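Long-range contacts in epidermal growth factor receptor pathway substrate 8-like protein 1 (Mus musculus, PDB 2CY4), which probably serves as an adaptor related to EPS8, using its phosphotyrosine-binding domain to recognise peptide segments of partner proteins in receptor signalling: residues Q10-H15 / E50-V55; I79-A84 / L96-E101. All blocks are in the same frame, centred on the assembly; numbering follows the deposited sequence.

Contact 1. Residues Q10-H15 / E50-V55; sequences QYHVNH and EMLLRV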
ATOM      1  N   GLN A  10     -19.282  -7.820   7.008  1.00 34.66           N
ATOM      2  CA  GLN A  10     -18.545  -6.601   7.216  1.00 35.17           C
ATOM      3  C   GLN A  10     -18.435  -6.434   8.724  1.00 39.68           C
ATOM      4  O   GLN A  10     -19.347  -6.788   9.482  1.00 38.13           O
ATOM      5  CB  GLN A  10     -19.327  -5.472   6.579  1.00 41.65           C
ATOM      6  CG  GLN A  10     -18.571  -4.203   6.492  1.00 48.20           C
ATOM      7  CD  GLN A  10     -19.385  -3.176   5.732  1.00 53.11           C
ATOM      8  OE1 GLN A  10     -20.285  -2.538   6.277  1.00 52.46           O
ATOM      9  NE2 GLN A  10     -19.102  -3.045   4.464  1.00 51.79           N
ATOM     10  N   TYR A  11     -17.284  -5.998   9.158  1.00 35.01           N
ATOM     11  CA  TYR A  11     -17.046  -5.806  10.568  1.00 31.49           C
ATOM     12  C   TYR A  11     -16.434  -4.447  10.806  1.00 35.96           C
ATOM     13  O   TYR A  11     -15.639  -3.932   9.966  1.00 39.43           O
ATOM     14  CB  TYR A  11     -16.005  -6.812  11.058  1.00 30.28           C
ATOM     15  CG  TYR A  11     -16.355  -8.240  10.767  1.00 35.35           C
ATOM     16  CD1 TYR A  11     -15.986  -8.830   9.552  1.00 34.87           C
ATOM     17  CD2 TYR A  11     -17.052  -9.022  11.710  1.00 35.05           C
ATOM     18  CE1 TYR A  11     -16.283 -10.172   9.262  1.00 36.81           C
ATOM     19  CE2 TYR A  11     -17.373 -10.375  11.427  1.00 33.60           C
ATOM     20  CZ  TYR A  11     -16.978 -10.928  10.204  1.00 42.43           C
ATOM     21  OH  TYR A  11     -17.317 -12.229   9.928  1.00 40.58           O
ATOM     22  N   HIS A  12     -16.776  -3.872  11.947  1.00 32.45           N
ATOM     23  CA  HIS A  12     -16.129  -2.642  12.383  1.00 35.75           C
ATOM     24  C   HIS A  12     -14.864  -3.061  13.148  1.00 36.19           C
ATOM     25  O   HIS A  12     -14.918  -3.824  14.121  1.00 35.52           O
ATOM     26  CB  HIS A  12     -17.020  -1.842  13.321  1.00 37.83           C
ATOM     27  CG  HIS A  12     -17.984  -0.981  12.601  1.00 46.04           C
ATOM     28  ND1 HIS A  12     -17.708   0.329  12.316  1.00 51.26           N
ATOM     29  CD2 HIS A  12     -19.196  -1.259  12.059  1.00 51.70           C
ATOM     30  CE1 HIS A  12     -18.718   0.840  11.615  1.00 53.15           C
ATOM     31  NE2 HIS A  12     -19.624  -0.103  11.447  1.00 59.22           N
ATOM     32  N   VAL A  13     -13.713  -2.574  12.710  1.00 28.78           N
ATOM     33  CA  VAL A  13     -12.484  -2.898  13.409  1.00 28.42           C
ATOM     34  C   VAL A  13     -11.725  -1.615  13.608  1.00 30.82           C
ATOM     35  O   VAL A  13     -12.090  -0.586  13.039  1.00 37.05           O
ATOM     36  CB  VAL A  13     -11.571  -3.819  12.563  1.00 36.97           C
ATOM     37  CG1 VAL A  13     -12.313  -5.106  12.185  1.00 28.81           C
ATOM     38  CG2 VAL A  13     -11.202  -3.117  11.282  1.00 35.09           C
ATOM     39  N   ASN A  14     -10.658  -1.681  14.416  1.00 34.31           N
ATOM     40  CA  ASN A  14      -9.776  -0.537  14.562  1.00 34.29           C
ATOM     41  C   ASN A  14      -8.473  -0.942  13.895  1.00 30.20           C
ATOM     42  O   ASN A  14      -7.818  -1.849  14.386  1.00 30.59           O
ATOM     43  CB  ASN A  14      -9.374  -0.264  16.000  1.00 35.43           C
ATOM     44  CG  ASN A  14     -10.414   0.596  16.758  1.00 43.22           C
ATOM     45  OD1 ASN A  14     -11.237   1.259  16.167  1.00 37.75           O
ATOM     46  ND2 ASN A  14     -10.323   0.591  18.050  1.00 38.64           N
ATOM     47  N   HIS A  15      -8.078  -0.242  12.826  1.00 31.81           N
ATOM     48  CA  HIS A  15      -6.784  -0.516  12.194  1.00 29.74           C
ATOM     49  C   HIS A  15      -5.709   0.069  13.117  1.00 32.78           C
ATOM     50  O   HIS A  15      -5.808   1.217  13.498  1.00 34.60           O
ATOM     51  CB  HIS A  15      -6.739   0.173  10.806  1.00 28.93           C
ATOM     52  CG  HIS A  15      -5.372   0.140  10.166  1.00 36.58           C
ATOM     53  ND1 HIS A  15      -4.387   1.066  10.455  1.00 38.89           N
ATOM     54  CD2 HIS A  15      -4.827  -0.755   9.297  1.00 30.97           C
ATOM     55  CE1 HIS A  15      -3.271   0.746   9.785  1.00 35.54           C
ATOM     56  NE2 HIS A  15      -3.507  -0.343   9.079  1.00 32.30           N
ATOM     57  N   GLU A  50     -10.720   3.726  13.099  1.00 39.94           N
ATOM     58  CA  GLU A  50     -11.892   2.886  12.884  1.00 44.61           C
ATOM     59  C   GLU A  50     -12.018   2.584  11.414  1.00 42.05           C
ATOM     60  O   GLU A  50     -11.860   3.474  10.568  1.00 39.75           O
ATOM     61  CB  GLU A  50     -13.210   3.544  13.365  1.00 42.19           C
ATOM     62  CG  GLU A  50     -14.369   2.502  13.252  1.00 69.07           C
ATOM     63  CD  GLU A  50     -15.709   2.990  13.804  1.00 79.51           C
ATOM     64  OE1 GLU A  50     -16.033   4.187  13.586  1.00 74.56           O
ATOM     65  OE2 GLU A  50     -16.426   2.170  14.439  1.00 82.93           O
HETATM   66  N   MSE A  51     -12.372   1.346  11.081  1.00 38.73           N
HETATM   67  CA  MSE A  51     -12.455   0.995   9.672  1.00 39.92           C
HETATM   68  C   MSE A  51     -13.498  -0.094   9.521  1.00 40.23           C
HETATM   69  O   MSE A  51     -13.772  -0.823  10.473  1.00 37.20           O
HETATM   70  CB  MSE A  51     -11.075   0.405   9.213  1.00 41.65           C
HETATM   71  CG  MSE A  51     -10.356   1.177   8.180  1.00 50.12           C
HETATM   72 SE   MSE A  51      -8.695   0.411   7.714  1.00 43.98          SE
HETATM   73  CE  MSE A  51      -7.576   1.969   7.974  1.00 40.93           C
ATOM     74  N   LEU A  52     -14.040  -0.217   8.312  1.00 31.46           N
ATOM     75  CA  LEU A  52     -14.939  -1.268   7.965  1.00 32.35           C
ATOM     76  C   LEU A  52     -14.101  -2.368   7.253  1.00 41.10           C
ATOM     77  O   LEU A  52     -13.254  -2.088   6.362  1.00 41.14           O
ATOM     78  CB  LEU A  52     -15.940  -0.714   7.030  1.00 42.53           C
ATOM     79  CG  LEU A  52     -17.269  -0.267   7.557  1.00 55.23           C
ATOM     80  CD1 LEU A  52     -17.142   0.363   8.889  1.00 52.75           C
ATOM     81  CD2 LEU A  52     -17.883   0.688   6.485  1.00 53.85           C
ATOM     82  N   LEU A  53     -14.239  -3.605   7.713  1.00 35.53           N
ATOM     83  CA  LEU A  53     -13.489  -4.702   7.084  1.00 36.04           C
ATOM     84  C   LEU A  53     -14.538  -5.612   6.492  1.00 33.06           C
ATOM     85  O   LEU A  53     -15.303  -6.221   7.209  1.00 31.85           O
ATOM     86  CB  LEU A  53     -12.583  -5.428   8.100  1.00 32.26           C
ATOM     87  CG  LEU A  53     -11.605  -6.472   7.525  1.00 34.00           C
ATOM     88  CD1 LEU A  53     -10.470  -6.763   8.501  1.00 35.79           C
ATOM     89  CD2 LEU A  53     -12.350  -7.770   7.190  1.00 36.30           C
ATOM     90  N   ARG A  54     -14.519  -5.740   5.173  1.00 35.56           N
ATOM     91  CA  ARG A  54     -15.516  -6.502   4.454  1.00 33.86           C
ATOM     92  C   ARG A  54     -14.899  -7.737   3.863  1.00 39.40           C
ATOM     93  O   ARG A  54     -13.841  -7.662   3.290  1.00 37.59           O
ATOM     94  CB  ARG A  54     -16.098  -5.621   3.332  1.00 39.49           C
ATOM     95  CG  ARG A  54     -17.101  -6.326   2.409  1.00 46.28           C
ATOM     96  CD  ARG A  54     -17.621  -5.324   1.399  1.00 49.70           C
ATOM     97  NE  ARG A  54     -18.258  -4.192   2.079  1.00 56.99           N
ATOM     98  CZ  ARG A  54     -18.669  -3.073   1.466  1.00 65.16           C
ATOM     99  NH1 ARG A  54     -18.507  -2.939   0.153  1.00 53.72           N
ATOM    100  NH2 ARG A  54     -19.228  -2.077   2.163  1.00 55.84           N
ATOM    101  N   VAL A  55     -15.573  -8.873   4.024  1.00 37.21           N
ATOM    102  CA  VAL A  55     -15.102 -10.166   3.499  1.00 35.17           C
ATOM    103  C   VAL A  55     -16.170 -10.644   2.496  1.00 42.44           C
ATOM    104  O   VAL A  55     -17.384 -10.763   2.807  1.00 42.17           O
ATOM    105  CB  VAL A  55     -15.012 -11.204   4.654  1.00 37.61           C
ATOM    106  CG1 VAL A  55     -14.441 -12.538   4.201  1.00 33.52           C
ATOM    107  CG2 VAL A  55     -14.146 -10.647   5.790  1.00 38.94           C
TER
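The carbonyl oxygen of Tyr-11 accepts the backbone N-H of Leu-53 at 2.7 Å from O to N, and it also lies close to the CA-H of Leu-52. Tyr-11 N returns a bond to Leu-53 O. Val-13 and the selenomethionine Met-51 repeat the exchange two residues on, their N and O atoms paired in both directions, so the segments form an antiparallel ladder whose strand axes run at 151°. On the face carrying Tyr-11, Val-13, Met-51 and Leu-53 the packing is largely apolar. Val-13 CG1 reaches Leu-53 CB at 4.1 Å, while its other methyl leans over the backbone, CG2 lying 3.5 Å from Met-51 O. At one end of this face Val-55 CG2 meets the edge of the Tyr-11 ring, 4.1 Å from CE1. At the other, the bent selenomethionine chain runs beside His-15, bringing Met-51 CE to 3.5 Å from His-15 CB and SE obliquely to the ring. The imidazole takes this place with CG anti to the backbone N (chi1 171°), and its NE2 is hydrogen-bonded to Thr-18 OG1. The opposite face is more polar: the extended Glu-50 side chain crosses to His-12, where ND1 gives OE2 a weak hydrogen bond of 3.1 Å, the ring and carboxylate planes 53° apart. Strand 59-63 continues the sheet beyond 50-55, with Leu-62 against Met-51 and Leu-53, and strand 108-113 flanks 10-15. Helix 119-133 lies over the apolar face, where Ile-122 packs on Tyr-11 and Val-13 and Asp-125 OD2 is hydrogen-bonded to Tyr-11 OH.

Contact 2. Residues I79-A84 / L96-E101; sequences IVRCDA and LLVCQE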
ATOM      1  N   ILE A  79      -3.768 -12.726  -0.301  1.00 34.79           N
ATOM      2  CA  ILE A  79      -3.692 -12.832   1.156  1.00 33.36           C
ATOM      3  C   ILE A  79      -2.828 -14.021   1.508  1.00 34.46           C
ATOM      4  O   ILE A  79      -3.114 -15.124   1.082  1.00 39.61           O
ATOM      5  CB  ILE A  79      -5.091 -12.950   1.777  1.00 27.85           C
ATOM      6  CG1 ILE A  79      -5.837 -11.607   1.575  1.00 31.12           C
ATOM      7  CG2 ILE A  79      -5.010 -13.373   3.280  1.00 30.27           C
ATOM      8  CD1 ILE A  79      -7.294 -11.695   1.868  1.00 47.23           C
ATOM      9  N   VAL A  80      -1.811 -13.776   2.321  1.00 33.94           N
ATOM     10  CA  VAL A  80      -0.833 -14.810   2.667  1.00 34.60           C
ATOM     11  C   VAL A  80      -1.327 -15.568   3.852  1.00 43.57           C
ATOM     12  O   VAL A  80      -1.305 -16.807   3.857  1.00 41.19           O
ATOM     13  CB  VAL A  80       0.561 -14.179   3.003  1.00 35.20           C
ATOM     14  CG1 VAL A  80       1.539 -15.269   3.491  1.00 31.19           C
ATOM     15  CG2 VAL A  80       1.155 -13.410   1.724  1.00 31.88           C
ATOM     16  N   ARG A  81      -1.780 -14.846   4.865  1.00 32.55           N
ATOM     17  CA  ARG A  81      -2.276 -15.546   6.032  1.00 36.31           C
ATOM     18  C   ARG A  81      -3.119 -14.592   6.856  1.00 36.13           C
ATOM     19  O   ARG A  81      -3.004 -13.388   6.695  1.00 27.82           O
ATOM     20  CB  ARG A  81      -1.110 -16.029   6.905  1.00 44.71           C
ATOM     21  CG  ARG A  81      -0.313 -14.911   7.622  1.00 41.46           C
ATOM     22  CD  ARG A  81       0.898 -15.526   8.329  1.00 52.41           C
ATOM     23  NE  ARG A  81       0.507 -16.237   9.546  1.00 42.33           N
ATOM     24  CZ  ARG A  81       1.296 -16.982  10.299  1.00 40.83           C
ATOM     25  NH1 ARG A  81       2.585 -17.129   9.976  1.00 40.27           N
ATOM     26  NH2 ARG A  81       0.794 -17.614  11.372  1.00 38.99           N
ATOM     27  N   CYS A  82      -3.874 -15.131   7.807  1.00 34.93           N
ATOM     28  CA  CYS A  82      -4.777 -14.348   8.664  1.00 31.93           C
ATOM     29  C   CYS A  82      -4.827 -15.094  10.004  1.00 35.54           C
ATOM     30  O   CYS A  82      -5.105 -16.311  10.016  1.00 34.58           O
ATOM     31  CB  CYS A  82      -6.173 -14.271   7.993  1.00 33.82           C
ATOM     32  SG  CYS A  82      -7.259 -13.238   9.022  1.00 44.61           S
ATOM     33  N   ASP A  83      -4.564 -14.406  11.128  1.00 36.13           N
ATOM     34  CA  ASP A  83      -4.550 -15.063  12.417  1.00 32.19           C
ATOM     35  C   ASP A  83      -5.119 -14.151  13.460  1.00 37.54           C
ATOM     36  O   ASP A  83      -5.114 -12.945  13.319  1.00 33.81           O
ATOM     37  CB  ASP A  83      -3.108 -15.375  12.866  1.00 41.15           C
ATOM     38  CG  ASP A  83      -2.302 -16.104  11.802  1.00 45.83           C
ATOM     39  OD1 ASP A  83      -1.861 -15.484  10.803  1.00 63.36           O
ATOM     40  OD2 ASP A  83      -2.133 -17.308  11.963  1.00 53.01           O
ATOM     41  N   ALA A  84      -5.536 -14.767  14.543  1.00 34.55           N
ATOM     42  CA  ALA A  84      -6.023 -14.069  15.734  1.00 41.06           C
ATOM     43  C   ALA A  84      -4.770 -14.255  16.667  1.00 37.31           C
ATOM     44  O   ALA A  84      -4.332 -15.346  17.001  1.00 40.96           O
ATOM     45  CB  ALA A  84      -7.361 -14.751  16.267  1.00 35.71           C
ATOM     46  N   LEU A  96      -4.365 -10.381  12.722  1.00 29.08           N
ATOM     47  CA  LEU A  96      -3.140 -10.190  11.931  1.00 29.56           C
ATOM     48  C   LEU A  96      -3.474 -10.619  10.480  1.00 30.07           C
ATOM     49  O   LEU A  96      -4.071 -11.643  10.242  1.00 31.97           O
ATOM     50  CB  LEU A  96      -1.984 -11.038  12.504  1.00 32.93           C
ATOM     51  CG  LEU A  96      -0.849 -11.300  11.487  1.00 36.17           C
ATOM     52  CD1 LEU A  96      -0.056 -10.066  11.256  1.00 29.81           C
ATOM     53  CD2 LEU A  96       0.139 -12.261  12.088  1.00 45.40           C
ATOM     54  N   LEU A  97      -3.152  -9.797   9.522  1.00 27.91           N
ATOM     55  CA  LEU A  97      -3.429 -10.106   8.117  1.00 31.01           C
ATOM     56  C   LEU A  97      -2.089  -9.842   7.423  1.00 29.48           C
ATOM     57  O   LEU A  97      -1.468  -8.769   7.597  1.00 30.35           O
ATOM     58  CB  LEU A  97      -4.462  -9.101   7.578  1.00 27.24           C
ATOM     59  CG  LEU A  97      -5.774  -9.595   6.997  1.00 45.92           C
ATOM     60  CD1 LEU A  97      -6.350  -8.366   6.218  1.00 43.02           C
ATOM     61  CD2 LEU A  97      -5.530 -10.821   5.999  1.00 36.46           C
ATOM     62  N   VAL A  98      -1.656 -10.803   6.644  1.00 31.24           N
ATOM     63  CA  VAL A  98      -0.448 -10.629   5.897  1.00 29.51           C
ATOM     64  C   VAL A  98      -0.897 -10.681   4.420  1.00 29.91           C
ATOM     65  O   VAL A  98      -1.548 -11.654   3.973  1.00 29.29           O
ATOM     66  CB  VAL A  98       0.594 -11.749   6.156  1.00 31.16           C
ATOM     67  CG1 VAL A  98       1.838 -11.455   5.246  1.00 29.58           C
ATOM     68  CG2 VAL A  98       1.105 -11.672   7.564  1.00 34.77           C
ATOM     69  N   CYS A  99      -0.460  -9.704   3.637  1.00 26.99           N
ATOM     70  CA  CYS A  99      -0.865  -9.625   2.218  1.00 34.53           C
ATOM     71  C   CYS A  99       0.323  -9.265   1.321  1.00 33.49           C
ATOM     72  O   CYS A  99       1.375  -8.805   1.776  1.00 43.07           O
ATOM     73  CB  CYS A  99      -1.884  -8.498   1.988  1.00 40.87           C
ATOM     74  SG  CYS A  99      -3.304  -8.547   3.034  1.00 40.80           S
ATOM     75  N   GLN A 100       0.144  -9.497   0.045  1.00 38.07           N
ATOM     76  CA  GLN A 100       1.149  -9.154  -0.960  1.00 44.20           C
ATOM     77  C   GLN A 100       0.378  -8.567  -2.136  1.00 44.84           C
ATOM     78  O   GLN A 100      -0.196  -9.318  -2.901  1.00 53.08           O
ATOM     79  CB  GLN A 100       1.935 -10.413  -1.359  1.00 49.83           C
ATOM     80  CG  GLN A 100       2.874 -10.304  -2.566  1.00 47.59           C
ATOM     81  CD  GLN A 100       4.057  -9.402  -2.287  1.00 45.11           C
ATOM     82  OE1 GLN A 100       4.030  -8.226  -2.612  1.00 50.61           O
ATOM     83  NE2 GLN A 100       5.074  -9.936  -1.640  1.00 50.38           N
ATOM     84  N   GLU A 101       0.226  -7.237  -2.197  1.00 46.71           N
ATOM     85  CA  GLU A 101      -0.414  -6.617  -3.370  1.00 49.59           C
ATOM     86  C   GLU A 101       0.461  -6.931  -4.625  1.00 53.71           C
ATOM     87  O   GLU A 101       1.666  -7.074  -4.543  1.00 55.42           O
ATOM     88  CB  GLU A 101      -0.549  -5.120  -3.194  1.00 47.84           C
ATOM     89  CG  GLU A 101      -1.470  -4.782  -2.054  1.00 47.23           C
ATOM     90  CD  GLU A 101      -1.592  -3.315  -1.744  1.00 55.68           C
ATOM     91  OE1 GLU A 101      -1.689  -2.536  -2.686  1.00 63.65           O
ATOM     92  OE2 GLU A 101      -1.635  -2.918  -0.554  1.00 61.03           O
TER
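Asp-83 and Leu-96 exchange two backbone hydrogen bonds, Leu-96 N to Asp-83 O at 2.7 Å and nearly straight (178°), Asp-83 N to Leu-96 O at 2.9 Å. They belong to the antiparallel beta hairpin of strands 79-85 and 94-99, which contains a classic beta bulge: Val-80 and Arg-81 both face Val-98. Val-98 O therefore receives two N-H groups, with Val-80 N at 2.7 Å and, in a weak bond, Arg-81 N at 3.3 Å. In return Val-98 N binds Arg-81 O. Along strand 79-85, Arg-81 makes a side-on salt bridge to the carboxylate of Asp-83, with two hydrogen bonds, NE 2.8 Å from OD1 and NH2 3.0 Å from OD2, the latter oxygen lying in the guanidinium plane. Replacing Asp-83 with an alanine would probably leave the guanidinium without its charged mate and let the end of Arg-81 turn more freely. The arginine chain starts out between its backbone N and carbonyl carbon (chi1 69°), which lays it across Val-98, with CG 3.5 Å from Val-98 CG2. The other methyl of that valine, CG1, packs against Val-80 CB. On the reverse face Ile-79, Cys-82, Leu-97 and Cys-99 form an apolar row, to which helix 119-133 contributes Leu-130 against Ile-79 and Ile-126 against Cys-82. Within that row one methyl, Leu-97 CD2, bridges two residues of the partner strand, touching Ile-79 CG2 at 3.8 Å and Cys-82 CB.

Contact 1 closes along the chain before contact 2 opens, and both lie in the phosphotyrosine-binding domain, of the PH-like fold. Their centres are about 15 Å apart and their nearest atoms about 5 Å, without touching. One antiparallel sheet holds both: strand 108-113 stands between strand 9-20 of contact 1 and strand 94-99 of contact 2, so the two pairings are joined through it. Helix 119-133 packs on side chains of both contacts, tying the two strand pairs to one core. Within this chain, strand 79-85 is an outermost strand of the sheet; in relatives, the equivalent strand and the C-terminal helix form the groove for peptide ligands, consistent with a similar role here.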